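Local atomic coordinates of uncharacterized peptidase Lmo0363 (Listeria monocytogenes, PDB entry 3L4E), a protein that is uncharacterised but probably acts as a serine-type peptidase of the S51 family, similar to peptidase E. Residues K28-E40 with K79-L93. Numbering follows the deposited sequence.
Sequences KTVTFIPTASTVE and KNDFIYVTGGNTFFL. With SO4 (sulfate ion), chain C.
Strands 29-33 and 82-85 are parallel neighbours in the central sheet of this S51 peptidase fold, and Val30 to Ile33 pair in step with Phe82 to Val85. Ile33 is bonded through both its backbone N and its O: N donates to Tyr84 O at 2.7 Å, and O accepts from Thr86 N. Where the ladder begins, the Asp81 carboxylate reaches back, its OD2 taking Thr29 N at 2.9 Å through the lone pair turned away from OD1. Thr29 OG1, tucked between its own backbone N and carbonyl carbon (chi1 52°), accepts from Asp81 N in return. Next door the Asn80 amide donates a hydrogen bond from ND2 to Thr31 OG1, 3.0 Å away and nearly in the amide plane. Phe32 and Tyr84 project side by side from one face of the sheet; their ring planes are tilted 20° apart and slid past each other, so CE1 meets CE1 at 3.4 Å with little overlap. On the other face, Ile33 CD1 rests against both Ile83 CG2 and Val85 CG2. Past the strands, water 3 bridges Ile33 O, Thr86 O and Ala36 N, and Asn89 N donates to Ala36 O from above its carbonyl plane. Val39 CG1 sits squarely over the Phe92 ring, 3.7 Å from its centroid, a CH-pi contact, while Thr35 O lies at the ring's edge. Asn89 N-caps helix 90-100 through OD1 to Phe92 N, and its ND2 donates to O4 of a sulfate, probably from the crystallisation liquor, that Ser138 N also binds. Strand 59-62 flanks 29-33 and strand 115-119 flanks 82-85; Leu53 of helix 44-55 packs on Phe32 and Tyr84, and Gly87 lies close to Ser120, the probable nucleophile, in the turn just before helix 121-124.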
loop_
_atom_site.group_PDB
_atom_site.type_symbol
_atom_site.label_atom_id
_atom_site.label_comp_id
_atom_site.label_asym_id
_atom_site.label_seq_id
_atom_site.Cartn_x
_atom_site.Cartn_y
_atom_site.Cartn_z
ATOM N N LYS A 28 -18.216 -3.209 -7.114
ATOM C CA LYS A 28 -17.443 -3.802 -6.031
ATOM C C LYS A 28 -17.003 -2.714 -5.073
ATOM O O LYS A 28 -16.912 -1.550 -5.454
ATOM C CB LYS A 28 -16.258 -4.604 -6.565
ATOM C CG LYS A 28 -16.692 -5.810 -7.379
ATOM C CD LYS A 28 -15.575 -6.816 -7.544
ATOM C CE LYS A 28 -16.117 -8.159 -7.988
ATOM N NZ LYS A 28 -15.058 -9.205 -7.952
ATOM N N THR A 29 -16.734 -3.096 -3.828
ATOM C CA THR A 29 -16.464 -2.135 -2.771
ATOM C C THR A 29 -15.018 -2.186 -2.296
ATOM O O THR A 29 -14.389 -3.242 -2.302
ATOM C CB THR A 29 -17.367 -2.394 -1.568
ATOM O OG1 THR A 29 -17.256 -3.774 -1.190
ATOM C CG2 THR A 29 -18.812 -2.094 -1.927
ATOM N N VAL A 30 -14.507 -1.037 -1.872
ATOM C CA VAL A 30 -13.109 -0.918 -1.465
ATOM C C VAL A 30 -13.021 -0.303 -0.073
ATOM O O VAL A 30 -13.596 0.753 0.163
ATOM C CB VAL A 30 -12.343 0.002 -2.444
ATOM C CG1 VAL A 30 -10.877 0.158 -2.037
ATOM C CG2 VAL A 30 -12.456 -0.521 -3.863
ATOM N N THR A 31 -12.314 -0.967 0.841
ATOM C CA THR A 31 -11.903 -0.343 2.093
ATOM C C THR A 31 -10.670 0.491 1.776
ATOM O O THR A 31 -9.611 -0.055 1.457
ATOM C CB THR A 31 -11.550 -1.383 3.179
ATOM O OG1 THR A 31 -12.711 -2.155 3.496
ATOM C CG2 THR A 31 -11.072 -0.693 4.441
ATOM N N PHE A 32 -10.823 1.809 1.859
ATOM C CA PHE A 32 -9.816 2.776 1.415
ATOM C C PHE A 32 -9.175 3.379 2.659
ATOM O O PHE A 32 -9.840 4.085 3.417
ATOM C CB PHE A 32 -10.543 3.849 0.580
ATOM C CG PHE A 32 -9.665 4.913 -0.011
ATOM C CD1 PHE A 32 -9.056 4.722 -1.241
ATOM C CD2 PHE A 32 -9.514 6.143 0.628
ATOM C CE1 PHE A 32 -8.275 5.731 -1.819
ATOM C CE2 PHE A 32 -8.729 7.147 0.067
ATOM C CZ PHE A 32 -8.111 6.942 -1.161
ATOM N N ILE A 33 -7.894 3.074 2.870
ATOM C CA ILE A 33 -7.173 3.467 4.084
ATOM C C ILE A 33 -6.147 4.565 3.786
ATOM O O ILE A 33 -5.107 4.296 3.195
ATOM C CB ILE A 33 -6.463 2.247 4.710
ATOM C CG1 ILE A 33 -7.495 1.174 5.090
ATOM C CG2 ILE A 33 -5.628 2.673 5.924
ATOM C CD1 ILE A 33 -6.870 -0.170 5.431
ATOM N N PRO A 34 -6.463 5.818 4.154
ATOM C CA PRO A 34 -5.582 6.955 3.861
ATOM C C PRO A 34 -4.690 7.335 5.048
ATOM O O PRO A 34 -4.054 8.389 5.034
ATOM C CB PRO A 34 -6.580 8.081 3.585
ATOM C CG PRO A 34 -7.701 7.779 4.544
ATOM C CD PRO A 34 -7.787 6.263 4.635
ATOM N N THR A 35 -4.642 6.476 6.058
ATOM C CA THR A 35 -3.921 6.758 7.304
ATOM C C THR A 35 -2.485 7.268 7.129
ATOM O O THR A 35 -2.060 8.189 7.826
ATOM C CB THR A 35 -3.918 5.511 8.194
ATOM O OG1 THR A 35 -5.277 5.092 8.403
ATOM C CG2 THR A 35 -3.240 5.784 9.540
ATOM N N ALA A 36 -1.727 6.671 6.218
ATOM C CA ALA A 36 -0.333 7.076 6.032
ATOM C C ALA A 36 -0.243 8.554 5.663
ATOM O O ALA A 36 0.702 9.257 6.035
ATOM C CB ALA A 36 0.328 6.217 4.953
ATOM N N SER A 37 -1.244 9.025 4.923
ATOM C CA SER A 37 -1.225 10.384 4.391
ATOM C C SER A 37 -1.604 11.449 5.414
ATOM O O SER A 37 -1.402 12.644 5.174
ATOM C CB SER A 37 -2.171 10.496 3.196
ATOM O OG SER A 37 -3.523 10.582 3.636
ATOM N N THR A 38 -2.167 11.037 6.543
ATOM C CA THR A 38 -2.747 12.005 7.479
ATOM C C THR A 38 -1.713 12.830 8.243
ATOM O O THR A 38 -2.052 13.832 8.869
ATOM C CB THR A 38 -3.721 11.336 8.474
ATOM O OG1 THR A 38 -3.015 10.392 9.292
ATOM C CG2 THR A 38 -4.868 10.640 7.724
ATOM N N VAL A 39 -0.454 12.409 8.191
ATOM C CA VAL A 39 0.627 13.149 8.836
ATOM C C VAL A 39 1.520 13.817 7.788
ATOM O O VAL A 39 2.555 14.388 8.113
ATOM C CB VAL A 39 1.477 12.240 9.746
ATOM C CG1 VAL A 39 0.639 11.727 10.913
ATOM C CG2 VAL A 39 2.073 11.082 8.942
ATOM N N GLU A 40 1.109 13.736 6.526
ATOM C CA GLU A 40 1.878 14.303 5.430
ATOM C C GLU A 40 1.323 15.659 5.037
ATOM O O GLU A 40 0.124 15.921 5.186
ATOM C CB GLU A 40 1.832 13.374 4.215
ATOM C CG GLU A 40 2.400 11.999 4.476
ATOM C CD GLU A 40 3.889 12.036 4.719
ATOM O OE1 GLU A 40 4.647 11.842 3.748
ATOM O OE2 GLU A 40 4.302 12.272 5.875
ATOM N N LYS A 79 -16.274 -6.788 5.279
ATOM C CA LYS A 79 -17.400 -6.551 4.384
ATOM C C LYS A 79 -16.983 -6.302 2.939
ATOM O O LYS A 79 -17.545 -6.884 2.012
ATOM C CB LYS A 79 -18.229 -5.363 4.877
ATOM C CG LYS A 79 -19.432 -5.053 4.001
ATOM C CD LYS A 79 -20.283 -3.938 4.590
ATOM C CE LYS A 79 -19.689 -2.569 4.308
ATOM N NZ LYS A 79 -19.777 -2.221 2.861
ATOM N N ASN A 80 -16.002 -5.430 2.751
ATOM C CA ASN A 80 -15.685 -4.946 1.413
ATOM C C ASN A 80 -14.780 -5.875 0.613
ATOM O O ASN A 80 -14.021 -6.670 1.176
ATOM C CB ASN A 80 -15.133 -3.521 1.477
ATOM C CG ASN A 80 -16.120 -2.555 2.125
ATOM O OD1 ASN A 80 -17.325 -2.627 1.880
ATOM N ND2 ASN A 80 -15.617 -1.663 2.961
ATOM N N ASP A 81 -14.881 -5.770 -0.706
ATOM C CA ASP A 81 -14.221 -6.691 -1.615
ATOM C C ASP A 81 -12.713 -6.519 -1.655
ATOM O O ASP A 81 -11.974 -7.507 -1.712
ATOM C CB ASP A 81 -14.794 -6.520 -3.017
ATOM C CG ASP A 81 -16.275 -6.828 -3.074
ATOM O OD1 ASP A 81 -16.654 -7.959 -2.717
ATOM O OD2 ASP A 81 -17.058 -5.942 -3.460
ATOM N N PHE A 82 -12.262 -5.266 -1.630
ATOM C CA PHE A 82 -10.843 -4.950 -1.776
ATOM C C PHE A 82 -10.352 -4.125 -0.606
ATOM O O PHE A 82 -11.146 -3.489 0.082
ATOM C CB PHE A 82 -10.586 -4.142 -3.053
ATOM C CG PHE A 82 -11.109 -4.787 -4.308
ATOM C CD1 PHE A 82 -11.169 -6.161 -4.434
ATOM C CD2 PHE A 82 -11.525 -4.007 -5.373
ATOM C CE1 PHE A 82 -11.645 -6.741 -5.590
ATOM C CE2 PHE A 82 -12.000 -4.584 -6.533
ATOM C CZ PHE A 82 -12.061 -5.950 -6.643
ATOM N N ILE A 83 -9.037 -4.146 -0.388
ATOM C CA ILE A 83 -8.388 -3.274 0.584
ATOM C C ILE A 83 -7.408 -2.390 -0.183
ATOM O O ILE A 83 -6.623 -2.896 -0.976
ATOM C CB ILE A 83 -7.614 -4.095 1.652
ATOM C CG1 ILE A 83 -8.556 -5.052 2.393
ATOM C CG2 ILE A 83 -6.901 -3.169 2.650
ATOM C CD1 ILE A 83 -7.836 -6.169 3.145
ATOM N N TYR A 84 -7.465 -1.078 0.030
ATOM C CA TYR A 84 -6.576 -0.144 -0.663
ATOM C C TYR A 84 -5.903 0.735 0.376
ATOM O O TYR A 84 -6.575 1.349 1.201
ATOM C CB TYR A 84 -7.397 0.728 -1.611
ATOM C CG TYR A 84 -6.645 1.779 -2.407
ATOM C CD1 TYR A 84 -6.136 2.926 -1.789
ATOM C CD2 TYR A 84 -6.498 1.652 -3.789
ATOM C CE1 TYR A 84 -5.481 3.910 -2.525
ATOM C CE2 TYR A 84 -5.843 2.618 -4.532
ATOM C CZ TYR A 84 -5.338 3.745 -3.899
ATOM O OH TYR A 84 -4.696 4.703 -4.654
ATOM N N VAL A 85 -4.577 0.806 0.318
ATOM C CA VAL A 85 -3.810 1.605 1.267
ATOM C C VAL A 85 -3.045 2.685 0.512
ATOM O O VAL A 85 -2.194 2.376 -0.329
ATOM C CB VAL A 85 -2.850 0.722 2.086
ATOM C CG1 VAL A 85 -1.995 1.576 3.040
ATOM C CG2 VAL A 85 -3.640 -0.334 2.860
ATOM N N THR A 86 -3.357 3.950 0.809
ATOM C CA THR A 86 -2.735 5.077 0.117
ATOM C C THR A 86 -1.286 5.261 0.547
ATOM O O THR A 86 -0.864 4.751 1.587
ATOM C CB THR A 86 -3.444 6.417 0.407
ATOM O OG1 THR A 86 -3.079 6.871 1.723
ATOM C CG2 THR A 86 -4.970 6.302 0.293
ATOM N N GLY A 87 -0.537 6.015 -0.250
ATOM C CA GLY A 87 0.791 6.442 0.145
ATOM C C GLY A 87 0.768 7.368 1.348
ATOM O O GLY A 87 -0.291 7.728 1.857
ATOM N N GLY A 88 1.953 7.742 1.817
ATOM C CA GLY A 88 2.095 8.644 2.942
ATOM C C GLY A 88 3.310 8.235 3.749
ATOM O O GLY A 88 4.276 7.703 3.194
ATOM N N ASN A 89 3.273 8.476 5.056
ATOM C CA ASN A 89 4.385 8.093 5.913
ATOM C C ASN A 89 4.266 6.626 6.314
ATOM O O ASN A 89 3.330 6.242 7.034
ATOM C CB ASN A 89 4.454 8.992 7.144
ATOM C CG ASN A 89 5.688 8.733 7.969
ATOM O OD1 ASN A 89 5.795 7.697 8.628
ATOM N ND2 ASN A 89 6.632 9.668 7.934
ATOM N N THR A 90 5.208 5.807 5.845
ATOM C CA THR A 90 5.140 4.367 6.088
ATOM C C THR A 90 5.210 4.032 7.572
ATOM O O THR A 90 4.557 3.098 8.027
ATOM C CB THR A 90 6.258 3.587 5.353
ATOM O OG1 THR A 90 6.313 3.992 3.987
ATOM C CG2 THR A 90 6.008 2.069 5.413
ATOM N N PHE A 91 6.010 4.782 8.327
ATOM C CA PHE A 91 6.164 4.489 9.750
ATOM C C PHE A 91 4.881 4.766 10.531
ATOM O O PHE A 91 4.472 3.966 11.365
ATOM C CB PHE A 91 7.371 5.222 10.335
ATOM C CG PHE A 91 8.663 4.797 9.715
ATOM C CD1 PHE A 91 9.369 3.718 10.220
ATOM C CD2 PHE A 91 9.159 5.456 8.598
ATOM C CE1 PHE A 91 10.550 3.312 9.629
ATOM C CE2 PHE A 91 10.341 5.058 8.008
ATOM C CZ PHE A 91 11.034 3.985 8.520
ATOM N N PHE A 92 4.227 5.880 10.236
ATOM C CA PHE A 92 2.964 6.177 10.902
ATOM C C PHE A 92 1.907 5.128 10.559
ATOM O O PHE A 92 1.173 4.657 11.438
ATOM C CB PHE A 92 2.460 7.570 10.546
ATOM C CG PHE A 92 1.213 7.947 11.275
ATOM C CD1 PHE A 92 1.248 8.210 12.639
ATOM C CD2 PHE A 92 -0.002 8.004 10.615
ATOM C CE1 PHE A 92 0.098 8.540 13.325
ATOM C CE2 PHE A 92 -1.155 8.334 11.290
ATOM C CZ PHE A 92 -1.110 8.601 12.649
ATOM N N LEU A 93 1.840 4.760 9.282
ATOM C CA LEU A 93 0.940 3.700 8.835
ATOM C C LEU A 93 1.157 2.396 9.608
ATOM O O LEU A 93 0.212 1.818 10.161
ATOM C CB LEU A 93 1.103 3.469 7.333
ATOM C CG LEU A 93 0.357 2.287 6.707
ATOM C CD1 LEU A 93 -1.157 2.437 6.813
ATOM C CD2 LEU A 93 0.796 2.116 5.252
HETATM S S SO4 C . 7.714 12.783 5.934
HETATM O O1 SO4 C . 7.751 13.167 7.341
HETATM O O2 SO4 C . 7.188 13.883 5.136
HETATM O O3 SO4 C . 9.068 12.463 5.500
HETATM O O4 SO4 C . 6.861 11.606 5.770
HETATM O O HOH W 1 -19.267 -5.239 0.166
HETATM O O HOH W 2 -12.039 -4.716 2.879
HETATM O O HOH W 3 -2.436 4.827 4.149
#